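Local coordinates for protein mannitol dehydrogenase (Helicobacter pylori, PDB 3TWO) that probably interconverts cinnamyl alcohols and cinnamaldehydes with NADP(H), as a zinc-containing member of the medium-chain alcohol dehydrogenase family, at residues M1-A9 and E126-V137; E314-I323 and K336-S346. All coordinates share one frame; numbering follows the deposited sequence.

Interaction 1: M1-A9 and E126-V137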
loop_
_atom_site.group_PDB
_atom_site.type_symbol
_atom_site.label_atom_id
_atom_site.label_comp_id
_atom_site.label_asym_id
_atom_site.label_seq_id
_atom_site.Cartn_x
_atom_site.Cartn_y
_atom_site.Cartn_z
ATOM N N MET B 1 21.798 -17.799 39.449
ATOM C CA MET B 1 22.763 -18.602 38.629
ATOM C C MET B 1 22.314 -18.624 37.150
ATOM O O MET B 1 21.143 -18.888 36.864
ATOM C CB MET B 1 22.903 -20.031 39.162
ATOM C CG MET B 1 23.697 -20.161 40.483
ATOM S SD MET B 1 25.063 -18.966 40.729
ATOM C CE MET B 1 24.427 -17.787 41.967
ATOM N N ARG B 2 23.237 -18.325 36.235
ATOM C CA ARG B 2 22.959 -18.396 34.798
ATOM C C ARG B 2 22.571 -19.809 34.411
ATOM O O ARG B 2 23.016 -20.757 35.008
ATOM C CB ARG B 2 24.172 -17.900 33.998
ATOM C CG ARG B 2 24.492 -16.389 34.237
ATOM C CD ARG B 2 25.601 -15.812 33.338
ATOM N NE ARG B 2 25.307 -15.991 31.915
ATOM C CZ ARG B 2 24.512 -15.219 31.194
ATOM N NH1 ARG B 2 23.913 -14.193 31.749
ATOM N NH2 ARG B 2 24.293 -15.488 29.914
ATOM N N VAL B 3 21.710 -19.956 33.420
ATOM C CA VAL B 3 21.281 -21.279 32.971
ATOM C C VAL B 3 22.271 -21.741 31.899
ATOM O O VAL B 3 22.565 -20.980 30.965
ATOM C CB VAL B 3 19.812 -21.185 32.383
ATOM C CG1 VAL B 3 19.399 -22.459 31.646
ATOM C CG2 VAL B 3 18.798 -20.822 33.490
ATOM N N GLN B 4 22.809 -22.953 32.035
ATOM C CA GLN B 4 23.708 -23.516 31.023
ATOM C C GLN B 4 22.899 -24.076 29.851
ATOM O O GLN B 4 21.815 -24.647 30.032
ATOM C CB GLN B 4 24.620 -24.592 31.611
ATOM C CG GLN B 4 25.554 -24.043 32.708
ATOM C CD GLN B 4 26.328 -22.819 32.223
ATOM O OE1 GLN B 4 26.358 -21.793 32.888
ATOM N NE2 GLN B 4 26.932 -22.919 31.056
ATOM N N SER B 5 23.384 -23.875 28.641
ATOM C CA SER B 5 22.614 -24.313 27.501
ATOM C C SER B 5 23.467 -24.899 26.426
ATOM O O SER B 5 24.673 -24.718 26.427
ATOM C CB SER B 5 21.819 -23.152 26.887
ATOM O OG SER B 5 21.073 -22.460 27.849
ATOM N N LYS B 6 22.809 -25.557 25.458
ATOM C CA LYS B 6 23.486 -25.927 24.231
ATOM C C LYS B 6 22.596 -25.856 23.013
ATOM O O LYS B 6 21.385 -25.921 23.107
ATOM C CB LYS B 6 24.186 -27.279 24.354
ATOM C CG LYS B 6 23.400 -28.320 25.105
ATOM C CD LYS B 6 24.271 -29.540 25.316
ATOM C CE LYS B 6 23.562 -30.612 26.098
ATOM N NZ LYS B 6 23.968 -31.914 25.492
ATOM N N GLY B 7 23.225 -25.745 21.861
ATOM C CA GLY B 7 22.488 -25.570 20.630
ATOM C C GLY B 7 23.356 -25.631 19.403
ATOM O O GLY B 7 24.483 -26.094 19.437
ATOM N N PHE B 8 22.777 -25.162 18.309
ATOM C CA PHE B 8 23.391 -25.210 17.011
ATOM C C PHE B 8 23.554 -23.784 16.535
ATOM O O PHE B 8 22.540 -23.110 16.263
ATOM C CB PHE B 8 22.522 -26.065 16.058
ATOM C CG PHE B 8 22.473 -27.501 16.481
ATOM C CD1 PHE B 8 21.435 -27.956 17.306
ATOM C CD2 PHE B 8 23.534 -28.352 16.194
ATOM C CE1 PHE B 8 21.407 -29.290 17.782
ATOM C CE2 PHE B 8 23.540 -29.689 16.678
ATOM C CZ PHE B 8 22.453 -30.152 17.461
ATOM N N ALA B 9 24.826 -23.341 16.528
ATOM C CA ALA B 9 25.237 -21.984 16.192
ATOM C C ALA B 9 25.951 -21.884 14.837
ATOM O O ALA B 9 26.681 -22.805 14.423
ATOM C CB ALA B 9 26.177 -21.351 17.325
ATOM N N GLU B 126 23.147 -8.322 26.110
ATOM C CA GLU B 126 23.721 -9.551 25.613
ATOM C C GLU B 126 22.917 -10.045 24.383
ATOM O O GLU B 126 21.694 -9.836 24.289
ATOM C CB GLU B 126 23.845 -10.636 26.706
ATOM C CG GLU B 126 22.550 -11.398 27.025
ATOM C CD GLU B 126 22.642 -12.293 28.275
ATOM O OE1 GLU B 126 21.780 -13.196 28.401
ATOM O OE2 GLU B 126 23.557 -12.112 29.122
ATOM N N PRO B 127 23.599 -10.719 23.449
ATOM C CA PRO B 127 22.879 -11.231 22.271
ATOM C C PRO B 127 21.861 -12.315 22.667
ATOM O O PRO B 127 22.223 -13.202 23.429
ATOM C CB PRO B 127 24.004 -11.811 21.405
ATOM C CG PRO B 127 25.313 -11.539 22.142
ATOM C CD PRO B 127 24.976 -11.248 23.550
ATOM N N HIS B 128 20.594 -12.236 22.208
ATOM C CA HIS B 128 19.642 -13.300 22.569
ATOM C C HIS B 128 19.831 -14.516 21.644
ATOM O O HIS B 128 20.145 -14.347 20.466
ATOM C CB HIS B 128 18.158 -12.871 22.567
ATOM C CG HIS B 128 17.322 -13.774 23.421
ATOM N ND1 HIS B 128 17.180 -13.581 24.782
ATOM C CD2 HIS B 128 16.694 -14.938 23.142
ATOM C CE1 HIS B 128 16.481 -14.577 25.299
ATOM N NE2 HIS B 128 16.162 -15.407 24.320
ATOM N N MET B 129 19.675 -15.718 22.191
ATOM C CA MET B 129 19.916 -16.962 21.444
ATOM C C MET B 129 18.583 -17.652 21.218
ATOM O O MET B 129 17.764 -17.706 22.122
ATOM C CB MET B 129 20.820 -17.918 22.214
ATOM C CG MET B 129 22.276 -17.406 22.418
ATOM S SD MET B 129 23.107 -17.091 20.839
ATOM C CE MET B 129 23.474 -15.351 20.958
ATOM N N GLY B 130 18.396 -18.232 20.038
ATOM C CA GLY B 130 17.096 -18.761 19.647
ATOM C C GLY B 130 16.779 -20.190 20.045
ATOM O O GLY B 130 17.342 -20.751 21.033
ATOM N N GLY B 131 15.915 -20.790 19.225
ATOM C CA GLY B 131 15.282 -22.034 19.534
ATOM C C GLY B 131 15.997 -23.281 19.074
ATOM O O GLY B 131 15.575 -24.377 19.472
ATOM N N TYR B 132 17.093 -23.166 18.277
ATOM C CA TYR B 132 17.885 -24.393 17.938
ATOM C C TYR B 132 18.755 -24.816 19.125
ATOM O O TYR B 132 19.964 -24.868 19.015
ATOM C CB TYR B 132 18.831 -24.237 16.707
ATOM C CG TYR B 132 18.243 -23.808 15.388
ATOM C CD1 TYR B 132 16.841 -23.780 15.156
ATOM C CD2 TYR B 132 19.083 -23.448 14.355
ATOM C CE1 TYR B 132 16.312 -23.354 13.895
ATOM C CE2 TYR B 132 18.546 -23.063 13.049
ATOM C CZ TYR B 132 17.182 -22.999 12.852
ATOM O OH TYR B 132 16.690 -22.546 11.621
ATOM N N SER B 133 18.149 -25.062 20.275
ATOM C CA SER B 133 18.910 -25.246 21.513
ATOM C C SER B 133 18.045 -26.056 22.470
ATOM O O SER B 133 16.849 -26.277 22.189
ATOM C CB SER B 133 19.242 -23.879 22.124
ATOM O OG SER B 133 18.080 -23.186 22.573
ATOM N N ASN B 134 18.605 -26.443 23.624
ATOM C CA ASN B 134 17.907 -27.375 24.497
ATOM C C ASN B 134 16.989 -26.692 25.497
ATOM O O ASN B 134 16.168 -27.351 26.126
ATOM C CB ASN B 134 18.889 -28.345 25.213
ATOM C CG ASN B 134 19.877 -27.630 26.152
ATOM O OD1 ASN B 134 20.459 -28.249 27.069
ATOM N ND2 ASN B 134 20.097 -26.366 25.927
ATOM N N ASN B 135 17.143 -25.375 25.672
ATOM C CA ASN B 135 16.291 -24.679 26.617
ATOM C C ASN B 135 16.264 -23.203 26.281
ATOM O O ASN B 135 17.053 -22.757 25.439
ATOM C CB ASN B 135 16.773 -24.929 28.086
ATOM C CG ASN B 135 18.150 -24.356 28.365
ATOM O OD1 ASN B 135 18.502 -23.270 27.889
ATOM N ND2 ASN B 135 18.942 -25.065 29.192
ATOM N N ILE B 136 15.391 -22.456 26.957
ATOM C CA ILE B 136 15.274 -21.022 26.748
ATOM C C ILE B 136 14.616 -20.458 28.014
ATOM O O ILE B 136 13.819 -21.186 28.700
ATOM C CB ILE B 136 14.484 -20.656 25.452
ATOM C CG1 ILE B 136 14.715 -19.187 25.080
ATOM C CG2 ILE B 136 12.987 -20.948 25.575
ATOM C CD1 ILE B 136 14.152 -18.786 23.757
ATOM N N VAL B 137 14.989 -19.221 28.368
ATOM C CA VAL B 137 14.455 -18.543 29.574
ATOM C C VAL B 137 13.631 -17.343 29.099
ATOM O O VAL B 137 14.189 -16.454 28.467
ATOM C CB VAL B 137 15.618 -18.058 30.551
ATOM C CG1 VAL B 137 15.059 -17.411 31.823
ATOM C CG2 VAL B 137 16.532 -19.220 30.927
#

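Interaction 2: E314-I323 and K336-S346. With NDP (NADPH dihydro-nicotinamide-adenine-dinucleotide phosphate), chain F.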
loop_
_atom_site.group_PDB
_atom_site.type_symbol
_atom_site.label_atom_id
_atom_site.label_comp_id
_atom_site.label_asym_id
_atom_site.label_seq_id
_atom_site.Cartn_x
_atom_site.Cartn_y
_atom_site.Cartn_z
ATOM N N GLU B 314 2.211 -28.893 7.844
ATOM C CA GLU B 314 2.786 -30.099 7.260
ATOM C C GLU B 314 4.276 -30.036 7.612
ATOM O O GLU B 314 4.988 -29.094 7.218
ATOM C CB GLU B 314 2.668 -29.986 5.742
ATOM C CG GLU B 314 1.268 -29.874 5.234
ATOM C CD GLU B 314 0.562 -31.154 5.492
ATOM O OE1 GLU B 314 1.139 -32.192 5.072
ATOM O OE2 GLU B 314 -0.516 -31.138 6.143
ATOM N N ILE B 315 4.757 -31.014 8.348
ATOM C CA ILE B 315 6.134 -30.926 8.836
ATOM C C ILE B 315 6.886 -32.171 8.476
ATOM O O ILE B 315 6.285 -33.236 8.260
ATOM C CB ILE B 315 6.227 -30.708 10.369
ATOM C CG1 ILE B 315 5.655 -31.935 11.101
ATOM C CG2 ILE B 315 5.375 -29.511 10.775
ATOM C CD1 ILE B 315 6.620 -32.553 11.994
ATOM N N ASP B 316 8.207 -32.004 8.407
ATOM C CA ASP B 316 9.141 -33.092 8.286
ATOM C C ASP B 316 10.146 -32.990 9.440
ATOM O O ASP B 316 10.865 -32.009 9.524
ATOM C CB ASP B 316 9.883 -32.972 6.942
ATOM C CG ASP B 316 8.995 -33.329 5.742
ATOM O OD1 ASP B 316 8.765 -32.449 4.852
ATOM O OD2 ASP B 316 8.484 -34.491 5.674
ATOM N N LEU B 317 10.204 -34.027 10.262
ATOM C CA LEU B 317 11.064 -34.103 11.433
ATOM C C LEU B 317 12.497 -34.417 11.080
ATOM O O LEU B 317 12.758 -35.417 10.469
ATOM C CB LEU B 317 10.649 -35.277 12.339
ATOM C CG LEU B 317 9.560 -35.020 13.352
ATOM C CD1 LEU B 317 9.342 -36.324 14.219
ATOM C CD2 LEU B 317 9.941 -33.819 14.213
ATOM N N ILE B 318 13.407 -33.594 11.540
ATOM C CA ILE B 318 14.827 -33.806 11.342
ATOM C C ILE B 318 15.591 -33.629 12.658
ATOM O O ILE B 318 14.964 -33.378 13.745
ATOM C CB ILE B 318 15.361 -32.855 10.260
ATOM C CG1 ILE B 318 15.219 -31.380 10.646
ATOM C CG2 ILE B 318 14.685 -33.159 8.862
ATOM C CD1 ILE B 318 16.003 -30.442 9.628
ATOM N N LEU B 319 16.922 -33.767 12.583
ATOM C CA LEU B 319 17.790 -33.550 13.744
ATOM C C LEU B 319 18.640 -32.292 13.546
ATOM O O LEU B 319 18.749 -31.788 12.411
ATOM C CB LEU B 319 18.656 -34.802 14.075
ATOM C CG LEU B 319 17.891 -36.111 14.398
ATOM C CD1 LEU B 319 18.810 -37.416 14.656
ATOM C CD2 LEU B 319 17.009 -35.845 15.619
ATOM N N GLY B 320 19.227 -31.782 14.642
ATOM C CA GLY B 320 20.035 -30.551 14.592
ATOM C C GLY B 320 21.163 -30.656 13.583
ATOM O O GLY B 320 21.497 -29.689 12.892
ATOM N N LYS B 321 21.722 -31.847 13.432
ATOM C CA LYS B 321 22.806 -32.036 12.471
ATOM C C LYS B 321 22.293 -31.928 11.035
ATOM O O LYS B 321 23.077 -31.943 10.123
ATOM C CB LYS B 321 23.468 -33.409 12.679
ATOM C CG LYS B 321 22.654 -34.481 12.030
ATOM C CD LYS B 321 22.959 -35.901 12.504
ATOM C CE LYS B 321 22.024 -36.829 11.770
ATOM N NZ LYS B 321 22.464 -38.251 11.803
ATOM N N ASP B 322 20.994 -31.866 10.797
ATOM C CA ASP B 322 20.523 -31.787 9.391
ATOM C C ASP B 322 20.297 -30.349 9.002
ATOM O O ASP B 322 19.834 -30.078 7.888
ATOM C CB ASP B 322 19.172 -32.542 9.207
ATOM C CG ASP B 322 19.258 -34.045 9.538
ATOM O OD1 ASP B 322 20.041 -34.776 8.854
ATOM O OD2 ASP B 322 18.519 -34.516 10.460
ATOM N N ILE B 323 20.559 -29.399 9.910
ATOM C CA ILE B 323 20.150 -28.000 9.661
ATOM C C ILE B 323 20.696 -27.447 8.327
ATOM O O ILE B 323 19.939 -26.801 7.548
ATOM C CB ILE B 323 20.559 -27.027 10.850
ATOM C CG1 ILE B 323 19.744 -27.321 12.114
ATOM C CG2 ILE B 323 20.302 -25.595 10.498
ATOM C CD1 ILE B 323 20.384 -26.859 13.418
ATOM N N LYS B 336 9.726 -29.113 1.220
ATOM C CA LYS B 336 8.317 -29.450 1.062
ATOM C C LYS B 336 7.522 -28.326 1.760
ATOM O O LYS B 336 7.103 -27.324 1.094
ATOM C CB LYS B 336 8.020 -30.859 1.618
ATOM C CG LYS B 336 6.681 -31.465 1.075
ATOM C CD LYS B 336 6.069 -32.513 2.061
ATOM C CE LYS B 336 4.624 -32.910 1.710
ATOM N NZ LYS B 336 4.584 -33.434 0.293
ATOM N N PHE B 337 7.318 -28.463 3.074
ATOM C CA PHE B 337 6.679 -27.399 3.825
ATOM C C PHE B 337 7.590 -26.993 4.984
ATOM O O PHE B 337 8.648 -26.359 4.720
ATOM C CB PHE B 337 5.204 -27.725 4.150
ATOM C CG PHE B 337 4.359 -27.992 2.881
ATOM C CD1 PHE B 337 3.960 -29.305 2.523
ATOM C CD2 PHE B 337 3.999 -26.952 2.024
ATOM C CE1 PHE B 337 3.179 -29.533 1.377
ATOM C CE2 PHE B 337 3.230 -27.188 0.870
ATOM C CZ PHE B 337 2.819 -28.501 0.559
ATOM N N ARG B 338 7.247 -27.347 6.230
ATOM C CA ARG B 338 8.116 -26.997 7.364
ATOM C C ARG B 338 9.021 -28.156 7.715
ATOM O O ARG B 338 8.553 -29.323 7.735
ATOM C CB ARG B 338 7.293 -26.546 8.603
ATOM C CG ARG B 338 7.089 -25.018 8.667
ATOM C CD ARG B 338 8.342 -24.355 9.263
ATOM N NE ARG B 338 8.191 -22.932 9.531
ATOM C CZ ARG B 338 8.364 -21.961 8.634
ATOM N NH1 ARG B 338 8.590 -22.259 7.355
ATOM N NH2 ARG B 338 8.227 -20.696 9.012
ATOM N N TYR B 339 10.289 -27.843 8.013
ATOM C CA TYR B 339 11.194 -28.763 8.767
ATOM C C TYR B 339 11.081 -28.472 10.260
ATOM O O TYR B 339 10.951 -27.281 10.681
ATOM C CB TYR B 339 12.669 -28.608 8.360
ATOM C CG TYR B 339 12.973 -29.095 6.949
ATOM C CD1 TYR B 339 13.130 -28.176 5.887
ATOM C CD2 TYR B 339 13.065 -30.460 6.663
ATOM C CE1 TYR B 339 13.416 -28.627 4.589
ATOM C CE2 TYR B 339 13.332 -30.923 5.377
ATOM C CZ TYR B 339 13.513 -30.011 4.360
ATOM O OH TYR B 339 13.758 -30.470 3.103
ATOM N N VAL B 340 11.091 -29.543 11.065
ATOM C CA VAL B 340 11.059 -29.359 12.500
ATOM C C VAL B 340 12.148 -30.211 13.161
ATOM O O VAL B 340 12.275 -31.421 12.856
ATOM C CB VAL B 340 9.718 -29.697 13.095
ATOM C CG1 VAL B 340 9.858 -29.690 14.609
ATOM C CG2 VAL B 340 8.626 -28.704 12.627
ATOM N N ILE B 341 12.934 -29.583 14.042
ATOM C CA ILE B 341 14.044 -30.295 14.697
ATOM C C ILE B 341 13.560 -30.984 15.953
ATOM O O ILE B 341 12.923 -30.382 16.806
ATOM C CB ILE B 341 15.227 -29.380 15.066
ATOM C CG1 ILE B 341 15.765 -28.618 13.825
ATOM C CG2 ILE B 341 16.341 -30.220 15.743
ATOM C CD1 ILE B 341 16.624 -27.428 14.179
ATOM N N ASP B 342 13.863 -32.262 16.059
ATOM C CA ASP B 342 13.496 -32.981 17.255
ATOM C C ASP B 342 14.670 -32.801 18.230
ATOM O O ASP B 342 15.732 -33.433 18.104
ATOM C CB ASP B 342 13.133 -34.433 16.876
ATOM C CG ASP B 342 13.009 -35.344 18.069
ATOM O OD1 ASP B 342 13.428 -34.988 19.179
ATOM O OD2 ASP B 342 12.521 -36.449 17.851
ATOM N N MET B 343 14.489 -31.842 19.140
ATOM C CA MET B 343 15.572 -31.377 19.961
ATOM C C MET B 343 16.055 -32.395 20.998
ATOM O O MET B 343 17.276 -32.537 21.205
ATOM C CB MET B 343 15.256 -30.034 20.628
ATOM C CG MET B 343 16.498 -29.308 21.056
ATOM S SD MET B 343 17.446 -28.727 19.611
ATOM C CE MET B 343 16.157 -28.244 18.519
ATOM N N LYS B 344 15.120 -33.102 21.620
ATOM C CA LYS B 344 15.522 -34.198 22.489
ATOM C C LYS B 344 16.454 -35.184 21.805
ATOM O O LYS B 344 17.467 -35.582 22.389
ATOM C CB LYS B 344 14.308 -34.984 22.986
ATOM C CG LYS B 344 13.591 -34.398 24.165
ATOM C CD LYS B 344 14.469 -34.377 25.424
ATOM C CE LYS B 344 14.803 -32.923 25.812
ATOM N NZ LYS B 344 14.834 -32.865 27.282
ATOM N N LYS B 345 16.113 -35.630 20.600
ATOM C CA LYS B 345 16.962 -36.652 19.967
ATOM C C LYS B 345 18.290 -36.056 19.500
ATOM O O LYS B 345 19.285 -36.751 19.418
ATOM C CB LYS B 345 16.313 -37.309 18.772
ATOM C CG LYS B 345 15.072 -38.090 19.015
ATOM C CD LYS B 345 14.901 -39.093 17.812
ATOM C CE LYS B 345 13.440 -39.547 17.572
ATOM N NZ LYS B 345 12.925 -40.545 18.573
ATOM N N SER B 346 18.291 -34.780 19.178
ATOM C CA SER B 346 19.499 -34.128 18.760
ATOM C C SER B 346 20.472 -34.091 19.890
ATOM O O SER B 346 21.663 -34.160 19.643
ATOM C CB SER B 346 19.236 -32.701 18.247
ATOM O OG SER B 346 18.399 -32.726 17.108
HETATM P PA NDP F . 9.960 -21.194 2.950
HETATM O O1A NDP F . 10.995 -21.306 1.911
HETATM O O2A NDP F . 9.023 -22.355 3.455
HETATM O O5B NDP F . 8.821 -20.969 1.804
HETATM C C5B NDP F . 9.013 -19.999 0.643
HETATM C C4B NDP F . 8.169 -20.500 -0.524
HETATM O O4B NDP F . 8.016 -19.557 -1.665
HETATM C C3B NDP F . 8.803 -21.797 -1.074
HETATM O O3B NDP F . 7.717 -22.787 -1.237
HETATM C C2B NDP F . 9.358 -21.343 -2.451
HETATM O O2B NDP F . 9.287 -22.492 -3.315
HETATM C C1B NDP F . 8.289 -20.324 -2.912
HETATM N N9A NDP F . 8.831 -19.251 -3.778
HETATM C C8A NDP F . 10.086 -18.752 -3.713
HETATM N N7A NDP F . 10.157 -17.777 -4.605
HETATM C C5A NDP F . 8.982 -17.660 -5.218
HETATM C C6A NDP F . 8.503 -16.825 -6.211
HETATM N N6A NDP F . 9.267 -15.855 -6.820
HETATM N N1A NDP F . 7.244 -17.017 -6.589
HETATM C C2A NDP F . 6.447 -17.912 -6.047
HETATM N N3A NDP F . 6.869 -18.707 -5.093
HETATM C C4A NDP F . 8.145 -18.597 -4.682
HETATM O O3 NDP F . 9.664 -19.759 3.536
HETATM P PN NDP F . 8.805 -19.432 4.756
HETATM O O1N NDP F . 7.371 -19.716 4.522
HETATM O O2N NDP F . 9.375 -19.898 6.122
HETATM O O5D NDP F . 9.004 -17.872 4.819
HETATM C C5D NDP F . 8.761 -17.086 3.554
HETATM C C4D NDP F . 9.233 -15.582 3.740
HETATM O O4D NDP F . 8.395 -15.123 4.817
HETATM C C3D NDP F . 10.706 -15.378 4.188
HETATM O O3D NDP F . 11.235 -14.212 3.498
HETATM C C2D NDP F . 10.536 -15.175 5.711
HETATM O O2D NDP F . 11.559 -14.385 6.209
HETATM C C1D NDP F . 9.223 -14.357 5.733
HETATM N N1N NDP F . 8.567 -14.272 7.081
HETATM C C2N NDP F . 8.013 -13.031 7.469
HETATM C C3N NDP F . 7.392 -12.891 8.699
HETATM C C7N NDP F . 6.729 -11.560 9.045
HETATM O O7N NDP F . 6.389 -10.769 8.150
HETATM N N7N NDP F . 6.322 -11.455 10.306
HETATM C C4N NDP F . 7.353 -13.992 9.587
HETATM C C5N NDP F . 7.871 -15.261 9.196
HETATM C C6N NDP F . 8.484 -15.407 7.968
HETATM P P2B NDP F . 10.422 -22.887 -4.316
HETATM O O1X NDP F . 10.667 -24.482 -4.022
HETATM O O2X NDP F . 10.042 -22.507 -5.680
HETATM O O3X NDP F . 11.751 -22.156 -3.842
#

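Interaction 1: M1-A9 and E126-V137
Ser5, Gly7 and Asn135 carry a largely polar junction between two sheets: the N-terminal strand 3-9, paired with strand 18-24, meets the turn that leads into strand 135-139 of the GroES-like domain. Asn135 uses both ends of its amide. Its OD1 accepts from Ser5 OG at 2.7 Å, in the carbonyl plane and on a lone pair, while its ND2 gives a bond to Gln4 O at 3.0 Å with an N-H...O angle of 161°, the acceptor lying in the amide plane. A chi1 of 65°, with CG between the backbone N and carbonyl carbon, brings the amide across to strand 3-9. Val3 and Asn135 pass each other in opposite directions, Val3 CG1 coming 3.6 Å from Asn135 ND2, and Val3 CG2 meets Val137 CG2 at 3.8 Å, so the valines give this end a small apolar patch.

Farther along, the backbones take over. Asn134 N bonds to Lys6 O at 2.9 Å, and Phe8 N bonds to Tyr132 O at the same length, Tyr132 being the centre of an inverse gamma turn. These bonds flank Gly7, whose lack of a side chain lets its CA come within 3.7 Å of Ser133 CA. The Tyr132 ring continues past Phe8, and its hydroxyl bonds to Tyr327. At the outer margin Arg2 NH1 reaches Glu126 OE2 in a weak salt bridge of 3.4 Å; the guanidinium and carboxylate planes stand 78° apart, and Arg2 NE is held separately by Ser23.

Asparagine suits position 135 because one flat group can donate and accept at once. With both ends bonded the amide cannot easily rotate, and the geometry suggests that the join relies chiefly on directional hydrogen bonds, with a weak charge pair and one small apolar contact beside them.

Interaction 2: E314-I323 and K336-S346
Arg338 opens strand 338-342 beside Ile315 of strand 315-318, the two being parallel neighbours in a beta-alpha-beta unit joined through helix 323-331. Its CB lies 4.1 Å from Ile315 CG2 and near Glu314 O, against the edge of the adjoining strand. The chain then bends at chi2 (-81°) and leaves that strand, with Leu188 and Cys42 packed against the side chain. NE forms a salt bridge with Glu65. At the tip, NH1 donates to O2N of the NADPH diphosphate at 2.8 Å, with an N-H...O angle of 154°, and NH2 adds a weak bond to the same oxygen; the phosphate lies at the guanidinium edge.

Behind Arg338 the strands are regularly bonded, from Arg338 N to Glu314 O through to Asp342 N to Ile318 O. On one face Val340 CG2 packs on Ile315 CG2 at 3.8 Å. On the other, Ile318 CG2 touches Tyr339 CD2 at 3.8 Å, and Ile341 CD1 meets Ile323 CG1; branched aliphatics fit well here, where helix 323-331 covers the sheet.

At the far end Ser346 OG does two jobs: it accepts from Gly320 N at 2.8 Å and donates to Asp342 O at 2.9 Å. Asp342, as N-cap, receives Lys345 N on OD1; this capping bond holds the start of helix 343-346, and Ser346 OG ties that helix to the 3-10 segment that begins at Gly320.

Arginine suits position 338 because its edge can offer two N-H groups to one phosphate oxygen while NE remains available for Glu65. The carboxylate probably steadies the guanidinium, whose positive charge would probably offset the negative charge of the diphosphate.

In the fold
From the N terminus, strand 3-9 is met by residues 126-137 only after 116 intervening residues, and interaction 1 closes that loop, which includes the four-cysteine zinc site and two ligands of the other zinc, Cys42 and His64. Interaction 2 follows in series, after the cofactor-binding Rossmann sheet, and closes a short loop made mostly of helix 323-331; the loops neither nest nor cross. They nevertheless meet in space: Phe8 and Tyr132 pack on Ile323, and Ser133 O touches Met343. Strands 135-139 and 338-342 both pair with strand 31-40, so the chain's beginning, the GroES-like domain and the returning C-terminal segment are gathered round one sheet.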